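Local coordinates for protein putative phosphosugar isomerase (Clostridium difficile, PDB 3G68) that probably binds and isomerises phosphorylated sugars, as a double-SIS-domain protein, at residues A22-T32 / L156-K165; N201-K209 / I321-R329. All coordinates share one frame; numbering follows the deposited sequence. Where two conformers were deposited one is given.

Interaction 1 (A22-T32 / L156-K165); sequences ADSLFNEVKRT and LLGLQIAREK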
# COMPACT_ATOMS: atom_id res chain seq x y z
N ALA B 22 18.04 24.63 -30.11
CA ALA B 22 18.13 24.45 -31.57
C ALA B 22 17.01 25.11 -32.35
O ALA B 22 17.26 25.67 -33.43
CB ALA B 22 18.18 22.98 -31.95
N ASP B 23 15.78 25.03 -31.86
CA ASP B 23 14.66 25.69 -32.55
C ASP B 23 14.89 27.20 -32.68
O ASP B 23 14.54 27.79 -33.69
CB ASP B 23 13.32 25.42 -31.85
CG ASP B 23 12.80 24.01 -32.07
OD1 ASP B 23 13.35 23.28 -32.91
OD2 ASP B 23 11.81 23.63 -31.39
N SER B 24 15.48 27.81 -31.66
CA SER B 24 15.78 29.25 -31.69
C SER B 24 16.97 29.54 -32.60
O SER B 24 16.88 30.37 -33.50
CB SER B 24 16.03 29.80 -30.28
OG SER B 24 16.50 31.14 -30.29
N LEU B 25 18.07 28.82 -32.38
CA LEU B 25 19.31 29.08 -33.11
C LEU B 25 19.21 28.91 -34.64
O LEU B 25 19.72 29.75 -35.37
CB LEU B 25 20.45 28.22 -32.56
CG LEU B 25 21.83 28.56 -33.13
CD1 LEU B 25 22.22 29.96 -32.71
CD2 LEU B 25 22.86 27.54 -32.65
N PHE B 26 18.52 27.87 -35.09
CA PHE B 26 18.42 27.56 -36.52
C PHE B 26 17.13 28.03 -37.20
O PHE B 26 16.86 27.67 -38.36
CB PHE B 26 18.55 26.05 -36.67
CG PHE B 26 19.88 25.53 -36.20
CD1 PHE B 26 21.03 25.77 -36.96
CD2 PHE B 26 20.00 24.82 -35.00
CE1 PHE B 26 22.28 25.31 -36.53
CE2 PHE B 26 21.27 24.36 -34.58
CZ PHE B 26 22.40 24.60 -35.36
N ASN B 27 16.34 28.85 -36.51
CA ASN B 27 15.05 29.25 -37.04
C ASN B 27 15.09 30.00 -38.37
O ASN B 27 14.19 29.82 -39.18
CB ASN B 27 14.28 30.11 -36.07
CG ASN B 27 12.80 30.20 -36.45
OD1 ASN B 27 12.10 29.19 -36.54
ND2 ASN B 27 12.35 31.40 -36.71
N GLU B 28 16.13 30.80 -38.58
CA GLU B 28 16.27 31.63 -39.79
C GLU B 28 16.98 30.85 -40.89
O GLU B 28 16.50 30.79 -42.01
CB GLU B 28 17.05 32.92 -39.48
CG GLU B 28 17.06 33.97 -40.62
CD GLU B 28 18.13 35.05 -40.46
OE1 GLU B 28 19.10 34.83 -39.70
OE2 GLU B 28 18.04 36.10 -41.15
N VAL B 29 18.13 30.27 -40.58
CA VAL B 29 18.89 29.54 -41.61
C VAL B 29 18.09 28.38 -42.23
O VAL B 29 18.29 28.08 -43.40
CB VAL B 29 20.29 29.05 -41.09
CG1 VAL B 29 20.13 27.97 -40.02
CG2 VAL B 29 21.17 28.56 -42.26
N LYS B 30 17.21 27.73 -41.48
CA LYS B 30 16.43 26.59 -42.01
C LYS B 30 15.47 27.02 -43.12
O LYS B 30 15.04 26.19 -43.92
CB LYS B 30 15.61 25.92 -40.89
CG LYS B 30 14.37 26.70 -40.40
CD LYS B 30 13.60 25.97 -39.30
CE LYS B 30 12.37 26.75 -38.89
NZ LYS B 30 11.61 26.10 -37.81
N ARG B 31 15.10 28.30 -43.09
CA ARG B 31 14.17 28.90 -44.02
C ARG B 31 14.81 29.35 -45.36
O ARG B 31 14.08 29.63 -46.30
CB ARG B 31 13.44 30.08 -43.35
CG ARG B 31 12.66 29.72 -42.09
CD ARG B 31 12.17 30.97 -41.35
NE ARG B 31 11.58 30.65 -40.05
CZ ARG B 31 10.35 30.17 -39.85
NH1 ARG B 31 9.51 29.93 -40.86
NH2 ARG B 31 9.94 29.93 -38.61
N THR B 32 16.14 29.41 -45.46
CA THR B 32 16.80 29.80 -46.72
C THR B 32 16.64 28.75 -47.83
O THR B 32 16.25 27.61 -47.58
CB THR B 32 18.33 30.05 -46.51
OG1 THR B 32 18.94 28.92 -45.88
CG2 THR B 32 18.53 31.26 -45.66
N LEU B 156 22.46 19.22 -35.97
CA LEU B 156 21.22 19.95 -35.70
C LEU B 156 20.83 20.79 -36.92
O LEU B 156 19.66 20.74 -37.33
CB LEU B 156 21.35 20.79 -34.44
CG LEU B 156 21.36 19.89 -33.19
CD1 LEU B 156 21.72 20.68 -31.97
CD2 LEU B 156 20.02 19.15 -33.02
N LEU B 157 21.79 21.49 -37.51
CA LEU B 157 21.57 22.25 -38.76
C LEU B 157 20.86 21.38 -39.79
O LEU B 157 19.85 21.80 -40.38
CB LEU B 157 22.86 22.80 -39.36
CG LEU B 157 22.79 23.48 -40.76
CD1 LEU B 157 21.90 24.75 -40.71
CD2 LEU B 157 24.22 23.77 -41.29
N GLY B 158 21.41 20.18 -40.00
CA GLY B 158 20.84 19.19 -40.92
C GLY B 158 19.41 18.83 -40.57
O GLY B 158 18.51 18.96 -41.38
N LEU B 159 19.21 18.40 -39.33
CA LEU B 159 17.89 18.01 -38.84
C LEU B 159 16.82 19.10 -38.97
O LEU B 159 15.67 18.82 -39.31
CB LEU B 159 18.02 17.51 -37.38
CG LEU B 159 18.66 16.12 -37.21
CD1 LEU B 159 19.00 15.81 -35.72
CD2 LEU B 159 17.72 15.04 -37.79
N GLN B 160 17.21 20.33 -38.66
CA GLN B 160 16.36 21.52 -38.71
C GLN B 160 15.97 21.86 -40.14
O GLN B 160 14.82 22.21 -40.41
CB GLN B 160 17.09 22.70 -38.05
CG GLN B 160 17.17 22.59 -36.50
CD GLN B 160 15.98 23.22 -35.79
OE1 GLN B 160 15.46 24.23 -36.25
NE2 GLN B 160 15.57 22.65 -34.65
N ILE B 161 16.93 21.72 -41.06
CA ILE B 161 16.67 21.92 -42.48
C ILE B 161 15.74 20.82 -42.97
O ILE B 161 14.72 21.10 -43.56
CB ILE B 161 17.94 21.91 -43.33
CG1 ILE B 161 18.75 23.18 -43.09
CG2 ILE B 161 17.61 21.83 -44.81
CD1 ILE B 161 20.17 23.08 -43.64
N ALA B 162 16.09 19.57 -42.67
CA ALA B 162 15.32 18.40 -43.09
C ALA B 162 13.85 18.48 -42.69
O ALA B 162 12.94 18.19 -43.49
CB ALA B 162 15.97 17.12 -42.53
N ARG B 163 13.60 18.87 -41.44
CA ARG B 163 12.22 19.00 -40.97
C ARG B 163 11.50 20.13 -41.71
O ARG B 163 10.39 19.94 -42.20
CB ARG B 163 12.16 19.18 -39.45
CG ARG B 163 10.72 19.25 -38.85
CD ARG B 163 10.75 19.34 -37.32
NE ARG B 163 11.45 20.55 -36.91
CZ ARG B 163 11.68 20.94 -35.67
NH1 ARG B 163 11.24 20.22 -34.64
NH2 ARG B 163 12.32 22.08 -35.45
N GLU B 164 12.14 21.30 -41.81
CA GLU B 164 11.53 22.48 -42.45
C GLU B 164 11.16 22.20 -43.88
O GLU B 164 10.06 22.55 -44.33
CB GLU B 164 12.49 23.67 -42.38
CG GLU B 164 12.07 24.98 -43.11
CD GLU B 164 10.87 25.71 -42.51
OE1 GLU B 164 10.39 25.35 -41.40
OE2 GLU B 164 10.42 26.69 -43.17
N LYS B 165 12.08 21.57 -44.59
CA LYS B 165 11.91 21.28 -46.02
C LYS B 165 11.06 20.02 -46.32
O LYS B 165 10.76 19.74 -47.48
CB LYS B 165 13.27 21.25 -46.74
CG LYS B 165 14.16 22.53 -46.54
CD LYS B 165 13.44 23.89 -46.73
CE LYS B 165 14.45 25.05 -46.84
NZ LYS B 165 13.83 26.44 -46.98
O HOH W 1 13.52 26.06 -35.83
O HOH W 2 11.15 21.20 -31.79
O HOH W 3 10.68 23.96 -39.16
O HOH W 4 11.81 27.69 -45.49
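Phe26 lies with one face of its ring over the helical backbone at Leu156 and Leu157, the amide N of Leu157 standing above that face near the rim. The ring atom CE2 rests 3.6 Å from CB of Leu156, and CE1 meets CB of Leu157. At the ring's edge, in its plane, sits CG1 of Val29, touched by CD1 of Leu157; Val29 itself leans on Tyr129 and Leu131.

Gln160 comes in beside the phenylalanine. Its CG, anti to the carbonyl carbon (chi1 -73°), lies against CB of Phe26, and a bend at chi2 (-90°) turns the amide toward Ala22 and Asp23, the start of helix 22-25. There NE2 donates to OD1 of Asp23 at 2.9 Å, with the oxygen in the amide plane, and also bonds the hydroxyl of Tyr173; OE1 accepts a hydrogen bond from a water that also bonds Asp23 O and Lys30 NZ.

In the first SIS domain, a parallel sheet flanked by helices, this contact fastens the segment that leads into strand 36-40 to the last turns of helix 145-165.

OD1 of Asp23 has a second donor, NH2 of Arg163, 3.0 Å away in a salt bridge. NH2 meets OD1 from above the carboxylate plane, while OD1 lies in the guanidinium plane, and Arg163 also makes a cation-pi contact with Tyr173. Lys30 runs fully extended beyond CG, its methylenes crossing Glu164 at about a right angle; NZ to OE1 of Glu164 is a long salt bridge of 3.9 Å, with a water bridging the same pair. Farther out, Lys165 kinks at chi2 (-47°) to bring NZ within 2.8 Å of Thr32 O, which it approaches from above the carbonyl plane, and a weaker bond goes to Arg31 O.

Interaction 2 (N201-K209 / I321-R329); sequences NKEKLVNSK and ICGEIPTLR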
# COMPACT_ATOMS: atom_id res chain seq x y z
N ASN B 201 46.84 0.14 -18.33
CA ASN B 201 47.86 0.19 -19.40
C ASN B 201 48.82 1.35 -19.28
O ASN B 201 49.50 1.71 -20.26
CB ASN B 201 47.12 0.26 -20.74
CG ASN B 201 46.41 -1.03 -21.05
OD1 ASN B 201 47.05 -2.04 -21.29
ND2 ASN B 201 45.08 -1.01 -20.98
N LYS B 202 48.95 1.89 -18.07
CA LYS B 202 49.71 3.11 -17.79
C LYS B 202 51.16 3.06 -18.29
O LYS B 202 51.63 4.03 -18.92
CB LYS B 202 49.73 3.41 -16.29
CG LYS B 202 50.32 4.79 -15.97
CD LYS B 202 50.34 5.12 -14.48
CE LYS B 202 48.97 5.47 -13.94
NZ LYS B 202 49.04 5.85 -12.48
N GLU B 203 51.86 1.97 -17.99
CA GLU B 203 53.27 1.81 -18.35
C GLU B 203 53.48 1.91 -19.88
O GLU B 203 54.29 2.73 -20.33
CB GLU B 203 53.84 0.50 -17.82
CG GLU B 203 55.33 0.22 -18.23
CD GLU B 203 55.91 -1.04 -17.66
OE1 GLU B 203 55.13 -1.85 -17.11
OE2 GLU B 203 57.16 -1.27 -17.78
N LYS B 204 52.79 1.07 -20.64
CA LYS B 204 52.91 1.14 -22.12
C LYS B 204 52.52 2.52 -22.65
O LYS B 204 53.17 3.04 -23.57
CB LYS B 204 52.09 0.05 -22.81
CG LYS B 204 52.68 -1.35 -22.70
CD LYS B 204 51.92 -2.31 -23.58
CE LYS B 204 52.66 -3.65 -23.70
NZ LYS B 204 52.71 -4.28 -22.39
N LEU B 205 51.46 3.15 -22.11
CA LEU B 205 51.05 4.46 -22.61
C LEU B 205 52.09 5.56 -22.35
O LEU B 205 52.35 6.37 -23.23
CB LEU B 205 49.67 4.87 -22.10
CG LEU B 205 48.52 3.94 -22.52
CD1 LEU B 205 47.22 4.28 -21.80
CD2 LEU B 205 48.29 3.93 -24.03
N VAL B 206 52.67 5.59 -21.15
CA VAL B 206 53.73 6.54 -20.77
C VAL B 206 54.95 6.36 -21.67
O VAL B 206 55.59 7.34 -22.02
CB VAL B 206 54.10 6.43 -19.24
CG1 VAL B 206 55.41 7.10 -18.87
CG2 VAL B 206 52.96 6.97 -18.39
N ASN B 207 55.24 5.12 -22.06
CA ASN B 207 56.40 4.83 -22.91
C ASN B 207 56.19 5.02 -24.41
O ASN B 207 57.13 4.77 -25.16
CB ASN B 207 56.85 3.37 -22.70
CG ASN B 207 57.48 3.14 -21.36
OD1 ASN B 207 57.95 4.08 -20.73
ND2 ASN B 207 57.52 1.86 -20.92
N SER B 208 55.01 5.45 -24.83
CA SER B 208 54.66 5.66 -26.25
C SER B 208 55.76 6.44 -26.99
O SER B 208 56.21 7.47 -26.52
CB SER B 208 53.34 6.41 -26.43
OG SER B 208 52.24 5.80 -25.80
N LYS B 209 56.21 5.88 -28.10
CA LYS B 209 57.24 6.44 -28.96
C LYS B 209 56.63 6.98 -30.27
O LYS B 209 57.06 8.01 -30.74
CB LYS B 209 58.28 5.39 -29.29
CG LYS B 209 59.14 4.97 -28.08
CD LYS B 209 60.07 3.85 -28.40
CE LYS B 209 60.91 3.47 -27.18
NZ LYS B 209 60.07 3.19 -25.97
N ILE B 321 43.35 9.97 -22.69
CA ILE B 321 44.78 9.73 -22.73
C ILE B 321 45.51 11.07 -22.87
O ILE B 321 46.49 11.28 -22.18
CB ILE B 321 45.22 8.78 -23.86
CG1 ILE B 321 44.86 7.34 -23.51
CG2 ILE B 321 46.76 8.86 -24.07
CD1 ILE B 321 45.03 6.32 -24.68
N CYS B 322 44.98 11.95 -23.73
CA CYS B 322 45.58 13.28 -23.93
C CYS B 322 45.61 14.12 -22.67
O CYS B 322 46.53 14.90 -22.46
CB CYS B 322 44.89 14.05 -25.06
SG CYS B 322 44.99 13.25 -26.69
N GLY B 323 44.58 13.98 -21.82
CA GLY B 323 44.53 14.71 -20.58
C GLY B 323 45.43 14.12 -19.51
O GLY B 323 46.08 14.87 -18.76
N GLU B 324 45.52 12.79 -19.45
CA GLU B 324 46.22 12.12 -18.34
C GLU B 324 47.69 11.69 -18.50
O GLU B 324 48.50 11.80 -17.56
CB GLU B 324 45.47 10.86 -17.95
CG GLU B 324 44.09 11.13 -17.38
CD GLU B 324 43.48 9.85 -16.74
OE1 GLU B 324 44.01 8.75 -16.98
OE2 GLU B 324 42.45 9.95 -16.01
N ILE B 325 48.01 11.14 -19.65
CA ILE B 325 49.35 10.57 -19.87
C ILE B 325 50.43 11.64 -20.06
O ILE B 325 51.52 11.47 -19.54
CB ILE B 325 49.33 9.47 -20.97
CG1 ILE B 325 48.35 8.35 -20.54
CG2 ILE B 325 50.73 8.91 -21.25
CD1 ILE B 325 48.78 7.49 -19.28
N PRO B 326 50.16 12.73 -20.83
CA PRO B 326 51.18 13.75 -20.94
C PRO B 326 51.67 14.32 -19.59
O PRO B 326 52.85 14.66 -19.49
CB PRO B 326 50.52 14.86 -21.76
CG PRO B 326 49.60 14.14 -22.63
CD PRO B 326 49.04 13.02 -21.72
N THR B 327 50.81 14.36 -18.58
CA THR B 327 51.22 14.83 -17.24
C THR B 327 52.31 13.92 -16.65
O THR B 327 53.05 14.35 -15.78
CB THR B 327 50.01 14.96 -16.26
OG1 THR B 327 49.48 13.66 -15.96
CG2 THR B 327 48.91 15.78 -16.88
N LEU B 328 52.39 12.66 -17.10
CA LEU B 328 53.45 11.74 -16.67
C LEU B 328 54.68 11.78 -17.59
O LEU B 328 55.63 11.04 -17.37
CB LEU B 328 52.90 10.31 -16.61
CG LEU B 328 51.59 10.07 -15.86
CD1 LEU B 328 51.26 8.59 -15.91
CD2 LEU B 328 51.67 10.55 -14.43
N ARG B 329 54.69 12.68 -18.58
CA ARG B 329 55.75 12.83 -19.58
C ARG B 329 56.21 14.29 -19.69
O ARG B 329 56.66 14.74 -20.74
CB ARG B 329 55.24 12.36 -20.97
CG ARG B 329 54.84 10.90 -21.05
CD ARG B 329 53.86 10.65 -22.22
NE ARG B 329 54.32 11.10 -23.55
CZ ARG B 329 54.99 10.35 -24.43
NH1 ARG B 329 55.30 9.10 -24.17
NH2 ARG B 329 55.33 10.86 -25.61
O HOH W 5 58.27 9.90 -26.00
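Leu205 meets two isoleucines: its CD2 sits 4.1 Å from CD1 of Ile321, the two side chains crossing at about a right angle, while its CB packs on CG1 and CD1 of Ile325. Ile198 and Trp197 of helix 187-200 and Leu230 of helix 220-234 close in around the isoleucines. One step outward, CG2 of Val206 presses on CD1 of Leu328 at 3.4 Å, tighter than usual for two carbons, and the same methyl of Leu328 lies against CG and CD of Lys202.

At the polar edge Arg329 bends at chi3 (55°) and sends NH1 to two carbonyls at and just beyond the helix end. It bonds Ser208 O at 3.0 Å on a lone pair, and Val206 O at 2.8 Å from above the carbonyl plane; both oxygens lie near the guanidinium plane. NH2 bonds Met234 O, which ties in the end of helix 220-234. Ser208 OG turns back to Leu205 O, 2.6 Å away, where Ser208 N also donates. Arginine here gathers the carbonyls at the C-terminal end of short helix 202-206, just before strand 210-215, the first in chain order of the parallel sheet of the second SIS domain.

The two contacts sit on opposite sides of the chain's centre, their own centres about 42 Å apart and their nearest atoms about 25 Å apart, and they share no element. Both are partly buried, and each joins the segment just before the strand that comes first in the chain in its parallel sheet to a helical segment far along the chain, one per sheet of the double-SIS protein. Interaction 1 is the larger and the more charged and hydrated, with salt bridges and several bridging waters beside a packed aromatic ring. Interaction 2 rests on aliphatic packing, and its polar part comes down to one arginine bonding backbone carbonyls, with no salt bridge between its segments.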